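Local coordinates for protein GH18329p (Drosophila melanogaster, PDB 5YGB) that probably recruits Piwi proteins to the piRNA biogenesis machinery, its extended Tudor domain binding the N-terminal tail of Piwi, in support of transposon silencing in the germline, at residues Met5-Ser10 / Leu162-Val167; Lys17-Leu22 / Phe121-Cys126. The protein carries 1 engineered substitution. All coordinates share one frame; numbering follows the deposited sequence.

Both interactions belong to one five-stranded sheet, that of the SN-like (OB-fold) half of the extended Tudor domain, and neighbouring strands 5-12 and 17-22 link them, with Tyr8 O and Ser10 N bonded to Gln21 N and Trp19 O. Interaction 1 joins strand 5-12 to strand 162-171 and so closes the sheet on itself; interaction 2 continues from strand 17-22 to strand 124-128. Both are partly buried, but the centre of interaction 2 lies about 6 Å from that of the chain and the centre of interaction 1 about 14 Å. Interaction 1 relies on backbone bonds and aliphatic packing, with little polar side-chain chemistry between its strands, whereas interaction 2 adds aromatic rings, a carboxylate and three bridging waters.

Interaction 1: residues Met5-Ser10 / Leu162-Val167; sequences MEVYVS and LIARVV
Val7 and Ala164 meet at the tight centre of this antiparallel pairing, where CG2 of Val7 lies 3.9 Å from CB of Ala164. The same methyl also touches CB of Leu162, and farther along Val9 CG2 comes to 3.8 Å from Leu162 CD1, the two side chains crossing at a slant. Thr154 of helix 144-154 touches Val9 and Leu162, while Leu194 of strand 188-195 touches Ala164. Met5 extends the apolar row: its CG stands between the backbone N and the carbonyl carbon (chi1 53°), and from there the straight chain carries CE to 3.9 Å from CG2 of Val166. The other face is looser. Here Glu6 and Ile163 lie side by side, both partly exposed, with a methylene-to-methyl touch that is doubtful, since Ile163 is modelled in two conformers, while the Glu6 carboxylate has a long, weak ion pair with Lys161. Four backbone bonds tie the strands, among them Ala164 N to Met5 O at 2.8 Å, which is almost straight (175°), and Leu162 N to Val7 O at 2.9 Å. Main-chain bonding and aliphatic packing on the face that carries Val7, Leu162 and Ala164 therefore account for this closure of the SN-like sheet; no salt bridge joins the two strands.

Interaction 2: residues Lys17-Leu22 / Phe121-Cys126; sequences KFWVQL and FQAVEC
Glu125 OE1 is gripped by two donors, a water at 2.8 Å that also accepts the indole N-H of Trp19, and Arg172, which forms a salt bridge to it. This polar link sits on an antiparallel strand pair of the SN-like, OB-fold part of the extended Tudor domain. The water lies in the indole plane, at the edge, 3.0 Å from Trp19 NE1. Over one face of the same ring run the Glu125 methylenes: CG is anti to the backbone N (chi1 -165°) and makes a CH-pi contact 4.0 Å from the centroid of the five-membered ring of Trp19. Carboxylate and indole planes are 35° apart. An alanine in place of Trp19 would probably leave that water without its indole donor and open a gap beneath the Glu125 methylenes, which would lose the face they rest on. Lys17 passes OE2 of Glu125 with its aliphatic chain, and its ammonium may slightly stabilise the negative charge, although NZ and OE2 do not touch. The opposite face of the pair is apolar: Cys126 CB lies over the Phe18 ring, which Phe150 also meets, and Val20 CG2 touches the Cys126 sulfur at 3.9 Å. Four backbone bonds join Phe18 to Cys126 and Val20 to Val124. Beyond them the chains part and waters fill in: one bridges Leu22 O and Gln122 OE1, while the Gln122 amide NE2 turns to Arg120 O and Gln26. Another water there accepts from Leu22 N at 2.9 Å.

Interaction 1: residues Met5-Ser10 / Leu162-Val167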
ATOM      1  N   MET A   5      -5.050  16.864   5.258  1.00 18.32           N
ATOM      2  CA  MET A   5      -5.641  15.673   5.854  1.00 18.50           C
ATOM      3  C   MET A   5      -4.599  14.940   6.683  1.00 14.77           C
ATOM      4  O   MET A   5      -3.422  14.897   6.318  1.00 15.63           O
ATOM      5  CB  MET A   5      -6.225  14.757   4.769  1.00 22.83           C
ATOM      6  CG  MET A   5      -5.253  14.411   3.660  1.00 17.48           C
ATOM      7  SD  MET A   5      -6.026  13.685   2.174  1.00 29.09           S
ATOM      8  CE  MET A   5      -4.578  13.536   1.118  1.00 32.21           C
ATOM      9  N   GLU A   6      -5.032  14.370   7.802  1.00 13.34           N
ATOM     10  CA  GLU A   6      -4.155  13.554   8.644  1.00 13.00           C
ATOM     11  C   GLU A   6      -4.022  12.178   8.024  1.00 12.37           C
ATOM     12  O   GLU A   6      -5.022  11.549   7.694  1.00 11.68           O
ATOM     13  CB  GLU A   6      -4.697  13.442  10.076  1.00 15.94           C
ATOM     14  CG  GLU A   6      -4.874  14.776  10.804  1.00 17.64           C
ATOM     15  CD  GLU A   6      -5.225  14.593  12.263  1.00 26.53           C
ATOM     16  OE1 GLU A   6      -5.905  13.600  12.596  1.00 24.70           O
ATOM     17  OE2 GLU A   6      -4.816  15.443  13.084  1.00 34.06           O
ATOM     18  N   VAL A   7      -2.787  11.718   7.846  1.00 11.51           N
ATOM     19  CA  VAL A   7      -2.544  10.419   7.214  1.00 11.35           C
ATOM     20  C   VAL A   7      -1.438   9.628   7.894  1.00 12.30           C
ATOM     21  O   VAL A   7      -0.608  10.176   8.634  1.00 12.88           O
ATOM     22  CB  VAL A   7      -2.151  10.560   5.719  1.00 12.21           C
ATOM     23  CG1 VAL A   7      -3.211  11.333   4.925  1.00 12.77           C
ATOM     24  CG2 VAL A   7      -0.760  11.194   5.583  1.00 14.00           C
ATOM     25  N   TYR A   8      -1.432   8.328   7.627  1.00 10.74           N
ATOM     26  CA  TYR A   8      -0.263   7.488   7.863  1.00 11.75           C
ATOM     27  C   TYR A   8       0.319   7.103   6.523  1.00 10.54           C
ATOM     28  O   TYR A   8      -0.436   6.801   5.603  1.00 10.95           O
ATOM     29  CB  TYR A   8      -0.618   6.194   8.587  1.00 12.64           C
ATOM     30  CG  TYR A   8      -1.262   6.320   9.941  1.00 14.38           C
ATOM     31  CD1 TYR A   8      -0.650   7.036  10.965  1.00 19.81           C
ATOM     32  CD2 TYR A   8      -2.464   5.687  10.209  1.00 16.29           C
ATOM     33  CE1 TYR A   8      -1.227   7.132  12.200  1.00 23.32           C
ATOM     34  CE2 TYR A   8      -3.054   5.773  11.458  1.00 23.18           C
ATOM     35  CZ  TYR A   8      -2.425   6.498  12.445  1.00 22.12           C
ATOM     36  OH  TYR A   8      -3.007   6.595  13.688  1.00 42.31           O
ATOM     37  N   VAL A   9       1.641   7.042   6.416  1.00 11.56           N
ATOM     38  CA  VAL A   9       2.270   6.380   5.274  1.00 11.39           C
ATOM     39  C   VAL A   9       2.376   4.892   5.615  1.00 11.24           C
ATOM     40  O   VAL A   9       3.037   4.512   6.584  1.00 12.58           O
ATOM     41  CB  VAL A   9       3.636   6.984   4.956  1.00 10.38           C
ATOM     42  CG1 VAL A   9       4.348   6.136   3.920  1.00 11.95           C
ATOM     43  CG2 VAL A   9       3.455   8.410   4.463  1.00 12.26           C
ATOM     44  N   SER A  10       1.680   4.051   4.853  1.00  9.89           N
ATOM     45  CA  SER A  10       1.539   2.635   5.201  1.00 11.44           C
ATOM     46  C   SER A  10       2.505   1.732   4.438  1.00 11.27           C
ATOM     47  O   SER A  10       2.793   0.627   4.889  1.00 13.79           O
ATOM     48  CB  SER A  10       0.097   2.157   4.963  1.00 11.32           C
ATOM     49  OG  SER A  10      -0.375   2.530   3.674  1.00 11.92           O
ATOM     50  N   LEU A 162       1.087  12.165   9.875  1.00 12.64           N
ATOM     51  CA  LEU A 162       1.586  13.226   9.015  1.00 13.32           C
ATOM     52  C   LEU A 162       0.403  14.045   8.526  1.00 13.81           C
ATOM     53  O   LEU A 162      -0.730  13.559   8.522  1.00 13.33           O
ATOM     54  CB  LEU A 162       2.352  12.660   7.809  1.00 13.59           C
ATOM     55  CG  LEU A 162       3.570  11.801   8.118  1.00 11.98           C
ATOM     56  CD1 LEU A 162       4.155  11.270   6.815  1.00 15.36           C
ATOM     57  CD2 LEU A 162       4.620  12.587   8.882  1.00 13.05           C
ATOM     58  N   ILE A 163       0.664  15.277   8.107  1.00 13.62           N
ATOM     59  CA  ILE A 163      -0.341  16.107   7.452  0.60 12.53           C
ATOM     60  C   ILE A 163      -0.033  16.141   5.965  1.00 13.70           C
ATOM     61  O   ILE A 163       1.055  16.564   5.564  1.00 14.58           O
ATOM     62  CB  ILE A 163      -0.366  17.550   7.995  0.60 12.76           C
ATOM     63  CG1 ILE A 163      -0.569  17.558   9.509  0.60 12.17           C
ATOM     64  CG2 ILE A 163      -1.447  18.362   7.289  0.60 15.33           C
ATOM     65  CD1 ILE A 163      -1.818  16.820   9.968  0.60 16.91           C
ATOM     66  N   ALA A 164      -0.980  15.675   5.156  1.00 13.47           N
ATOM     67  CA  ALA A 164      -0.815  15.619   3.710  1.00 13.28           C
ATOM     68  C   ALA A 164      -1.725  16.618   3.023  1.00 14.61           C
ATOM     69  O   ALA A 164      -2.817  16.914   3.510  1.00 15.24           O
ATOM     70  CB  ALA A 164      -1.104  14.218   3.193  1.00 13.91           C
ATOM     71  N   ARG A 165      -1.278  17.141   1.890  1.00 13.70           N
ATOM     72  CA  ARG A 165      -2.145  17.964   1.060  1.00 14.14           C
ATOM     73  C   ARG A 165      -1.896  17.629  -0.406  1.00 13.76           C
ATOM     74  O   ARG A 165      -0.756  17.594  -0.865  1.00 14.55           O
ATOM     75  CB  ARG A 165      -1.912  19.448   1.319  1.00 18.62           C
ATOM     76  CG  ARG A 165      -2.834  20.340   0.503  1.00 25.16           C
ATOM     77  CD  ARG A 165      -2.488  21.818   0.654  1.00 33.44           C
ATOM     78  NE  ARG A 165      -2.842  22.344   1.969  1.00 53.56           N
ATOM     79  CZ  ARG A 165      -2.737  23.624   2.310  1.00 61.54           C
ATOM     80  NH1 ARG A 165      -2.288  24.510   1.430  1.00 67.22           N
ATOM     81  NH2 ARG A 165      -3.083  24.021   3.528  1.00 54.68           N
ATOM     82  N   VAL A 166      -2.968  17.369  -1.142  1.00 15.07           N
ATOM     83  CA  VAL A 166      -2.833  17.114  -2.569  1.00 15.13           C
ATOM     84  C   VAL A 166      -2.622  18.441  -3.284  1.00 16.15           C
ATOM     85  O   VAL A 166      -3.449  19.348  -3.160  1.00 19.48           O
ATOM     86  CB  VAL A 166      -4.070  16.396  -3.132  1.00 16.80           C
ATOM     87  CG1 VAL A 166      -3.960  16.240  -4.644  1.00 16.57           C
ATOM     88  CG2 VAL A 166      -4.243  15.035  -2.466  1.00 16.59           C
ATOM     89  N   VAL A 167      -1.511  18.572  -4.004  1.00 14.22           N
ATOM     90  CA  VAL A 167      -1.211  19.835  -4.682  1.00 16.29           C
ATOM     91  C   VAL A 167      -1.058  19.689  -6.189  1.00 16.03           C
ATOM     92  O   VAL A 167      -0.948  20.694  -6.896  1.00 19.43           O
ATOM     93  CB  VAL A 167       0.073  20.494  -4.125  1.00 15.25           C
ATOM     94  CG1 VAL A 167      -0.102  20.835  -2.646  1.00 19.18           C
ATOM     95  CG2 VAL A 167       1.292  19.600  -4.355  1.00 19.43           C
TER

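Interaction 2: residues Lys17-Leu22 / Phe121-Cys126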
ATOM      1  N   LYS A  17       6.656   6.844  -5.135  1.00 14.21           N
ATOM      2  CA  LYS A  17       5.681   5.763  -5.123  1.00 14.45           C
ATOM      3  C   LYS A  17       5.499   5.241  -3.702  1.00 12.30           C
ATOM      4  O   LYS A  17       6.296   4.453  -3.212  1.00 12.85           O
ATOM      5  CB  LYS A  17       6.102   4.629  -6.063  1.00 14.53           C
ATOM      6  CG  LYS A  17       5.053   3.528  -6.183  1.00 17.61           C
ATOM      7  CD  LYS A  17       5.482   2.451  -7.174  1.00 24.07           C
ATOM      8  CE  LYS A  17       4.355   1.466  -7.419  1.00 33.42           C
ATOM      9  NZ  LYS A  17       4.717   0.446  -8.445  1.00 42.68           N
ATOM     10  N   PHE A  18       4.456   5.718  -3.033  1.00 11.47           N
ATOM     11  CA  PHE A  18       4.159   5.265  -1.683  1.00 10.52           C
ATOM     12  C   PHE A  18       2.653   5.308  -1.475  1.00  9.54           C
ATOM     13  O   PHE A  18       1.913   5.788  -2.332  1.00 11.28           O
ATOM     14  CB  PHE A  18       4.909   6.105  -0.628  1.00 11.24           C
ATOM     15  CG  PHE A  18       4.562   7.577  -0.631  1.00 10.00           C
ATOM     16  CD1 PHE A  18       5.257   8.473  -1.434  1.00 12.04           C
ATOM     17  CD2 PHE A  18       3.544   8.061   0.176  1.00 12.76           C
ATOM     18  CE1 PHE A  18       4.933   9.814  -1.433  1.00 12.89           C
ATOM     19  CE2 PHE A  18       3.230   9.412   0.185  1.00 12.43           C
ATOM     20  CZ  PHE A  18       3.933  10.282  -0.621  1.00 13.19           C
ATOM     21  N   TRP A  19       2.193   4.808  -0.327  1.00  9.65           N
ATOM     22  CA  TRP A  19       0.765   4.689  -0.055  1.00  9.80           C
ATOM     23  C   TRP A  19       0.419   5.337   1.267  1.00  9.34           C
ATOM     24  O   TRP A  19       1.162   5.216   2.246  1.00 11.09           O
ATOM     25  CB  TRP A  19       0.336   3.214  -0.056  1.00 10.35           C
ATOM     26  CG  TRP A  19       0.358   2.565  -1.418  1.00 11.98           C
ATOM     27  CD1 TRP A  19      -0.713   2.372  -2.239  1.00 12.67           C
ATOM     28  CD2 TRP A  19       1.502   2.033  -2.097  1.00 11.96           C
ATOM     29  NE1 TRP A  19      -0.302   1.751  -3.406  1.00 12.17           N
ATOM     30  CE2 TRP A  19       1.049   1.526  -3.339  1.00 10.86           C
ATOM     31  CE3 TRP A  19       2.864   1.923  -1.786  1.00 12.86           C
ATOM     32  CZ2 TRP A  19       1.915   0.937  -4.269  1.00 12.87           C
ATOM     33  CZ3 TRP A  19       3.725   1.328  -2.715  1.00 14.78           C
ATOM     34  CH2 TRP A  19       3.237   0.844  -3.937  1.00 14.11           C
ATOM     35  N   VAL A  20      -0.713   6.028   1.288  1.00  9.08           N
ATOM     36  CA  VAL A  20      -1.202   6.639   2.524  1.00 10.11           C
ATOM     37  C   VAL A  20      -2.598   6.143   2.894  1.00 11.20           C
ATOM     38  O   VAL A  20      -3.397   5.734   2.026  1.00 11.52           O
ATOM     39  CB  VAL A  20      -1.223   8.190   2.451  1.00 14.77           C
ATOM     40  CG1 VAL A  20       0.147   8.724   2.094  1.00 17.25           C
ATOM     41  CG2 VAL A  20      -2.248   8.670   1.451  1.00 17.20           C
ATOM     42  N   GLN A  21      -2.865   6.180   4.192  1.00  9.88           N
ATOM     43  CA  GLN A  21      -4.156   5.874   4.786  1.00  9.66           C
ATOM     44  C   GLN A  21      -4.652   7.113   5.503  1.00 10.39           C
ATOM     45  O   GLN A  21      -3.858   7.810   6.133  1.00 12.10           O
ATOM     46  CB  GLN A  21      -4.034   4.741   5.800  1.00  9.98           C
ATOM     47  CG  GLN A  21      -3.477   3.426   5.245  1.00 10.85           C
ATOM     48  CD  GLN A  21      -3.041   2.492   6.349  1.00 10.12           C
ATOM     49  OE1 GLN A  21      -2.622   2.938   7.419  1.00 12.22           O
ATOM     50  NE2 GLN A  21      -3.126   1.192   6.101  1.00 10.99           N
ATOM     51  N   LEU A  22      -5.951   7.369   5.457  1.00  9.61           N
ATOM     52  CA  LEU A  22      -6.532   8.466   6.218  1.00  9.68           C
ATOM     53  C   LEU A  22      -6.732   8.091   7.676  1.00 10.94           C
ATOM     54  O   LEU A  22      -7.264   7.021   7.979  1.00 12.70           O
ATOM     55  CB  LEU A  22      -7.881   8.880   5.636  1.00 11.22           C
ATOM     56  CG  LEU A  22      -7.873   9.430   4.222  1.00 15.96           C
ATOM     57  CD1 LEU A  22      -9.299   9.749   3.816  1.00 19.28           C
ATOM     58  CD2 LEU A  22      -7.032  10.656   4.174  1.00 20.03           C
ATOM     59  N   PHE A 121     -11.505   0.753   0.335  1.00 11.85           N
ATOM     60  CA  PHE A 121     -10.112   0.308   0.291  1.00  9.94           C
ATOM     61  C   PHE A 121      -9.236   1.463   0.803  1.00 10.82           C
ATOM     62  O   PHE A 121      -9.327   2.603   0.316  1.00 13.24           O
ATOM     63  CB  PHE A 121      -9.699  -0.122  -1.122  1.00 11.59           C
ATOM     64  CG  PHE A 121     -10.366  -1.395  -1.610  1.00 12.39           C
ATOM     65  CD1 PHE A 121     -11.199  -2.143  -0.791  1.00 13.96           C
ATOM     66  CD2 PHE A 121     -10.121  -1.852  -2.893  1.00 14.80           C
ATOM     67  CE1 PHE A 121     -11.798  -3.312  -1.262  1.00 15.17           C
ATOM     68  CE2 PHE A 121     -10.710  -3.029  -3.362  1.00 14.83           C
ATOM     69  CZ  PHE A 121     -11.542  -3.745  -2.548  1.00 15.63           C
ATOM     70  N   GLN A 122      -8.397   1.194   1.795  1.00  9.56           N
ATOM     71  CA  GLN A 122      -7.826   2.283   2.582  1.00  9.25           C
ATOM     72  C   GLN A 122      -6.543   2.918   2.047  1.00 10.79           C
ATOM     73  O   GLN A 122      -6.206   4.033   2.455  1.00 10.87           O
ATOM     74  CB  GLN A 122      -7.593   1.787   4.018  1.00 10.16           C
ATOM     75  CG  GLN A 122      -8.891   1.548   4.778  1.00 10.53           C
ATOM     76  CD  GLN A 122      -9.616   2.846   5.024  1.00 11.89           C
ATOM     77  OE1 GLN A 122      -9.093   3.745   5.682  1.00 12.50           O
ATOM     78  NE2 GLN A 122     -10.807   2.967   4.466  1.00 12.44           N
ATOM     79  N   ALA A 123      -5.808   2.241   1.169  1.00  9.93           N
ATOM     80  CA  ALA A 123      -4.525   2.769   0.713  1.00 10.06           C
ATOM     81  C   ALA A 123      -4.660   3.553  -0.573  1.00 10.73           C
ATOM     82  O   ALA A 123      -5.292   3.083  -1.526  1.00 11.11           O
ATOM     83  CB  ALA A 123      -3.505   1.638   0.525  1.00 10.96           C
ATOM     84  N   VAL A 124      -4.079   4.748  -0.601  1.00 11.04           N
ATOM     85  CA  VAL A 124      -4.016   5.535  -1.830  1.00 13.19           C
ATOM     86  C   VAL A 124      -2.571   5.753  -2.240  1.00 11.50           C
ATOM     87  O   VAL A 124      -1.761   6.290  -1.462  1.00 10.91           O
ATOM     88  CB  VAL A 124      -4.703   6.891  -1.679  1.00 15.40           C
ATOM     89  CG1 VAL A 124      -4.551   7.693  -2.967  1.00 16.95           C
ATOM     90  CG2 VAL A 124      -6.181   6.708  -1.357  1.00 18.18           C
ATOM     91  N   GLU A 125      -2.236   5.330  -3.455  1.00 11.82           N
ATOM     92  CA  GLU A 125      -0.903   5.517  -4.009  1.00 11.77           C
ATOM     93  C   GLU A 125      -0.677   6.990  -4.353  1.00 13.78           C
ATOM     94  O   GLU A 125      -1.528   7.620  -4.979  1.00 16.69           O
ATOM     95  CB  GLU A 125      -0.693   4.644  -5.255  1.00 12.30           C
ATOM     96  CG  GLU A 125       0.756   4.522  -5.660  1.00 14.09           C
ATOM     97  CD  GLU A 125       0.949   3.857  -7.004  1.00 18.21           C
ATOM     98  OE1 GLU A 125       0.038   3.120  -7.446  1.00 20.12           O
ATOM     99  OE2 GLU A 125       2.011   4.078  -7.618  1.00 20.62           O
ATOM    100  N   CYS A 126       0.471   7.521  -3.939  1.00 11.43           N
ATOM    101  CA  CYS A 126       0.826   8.929  -4.121  1.00 12.13           C
ATOM    102  C   CYS A 126       2.267   9.043  -4.549  1.00 11.82           C
ATOM    103  O   CYS A 126       3.040   8.089  -4.450  1.00 11.84           O
ATOM    104  CB  CYS A 126       0.672   9.727  -2.824  1.00 13.70           C
ATOM    105  SG  CYS A 126      -0.954   9.763  -2.067  1.00 19.55           S
TER
HETATM  106  O   HOH W   1      -1.504   1.145  -6.099  1.00 18.12           O
HETATM  107  O   HOH W   2      -7.769   5.607   4.026  1.00 10.40           O
HETATM  108  O   HOH W   3      -6.998   4.256   7.349  1.00 11.64           O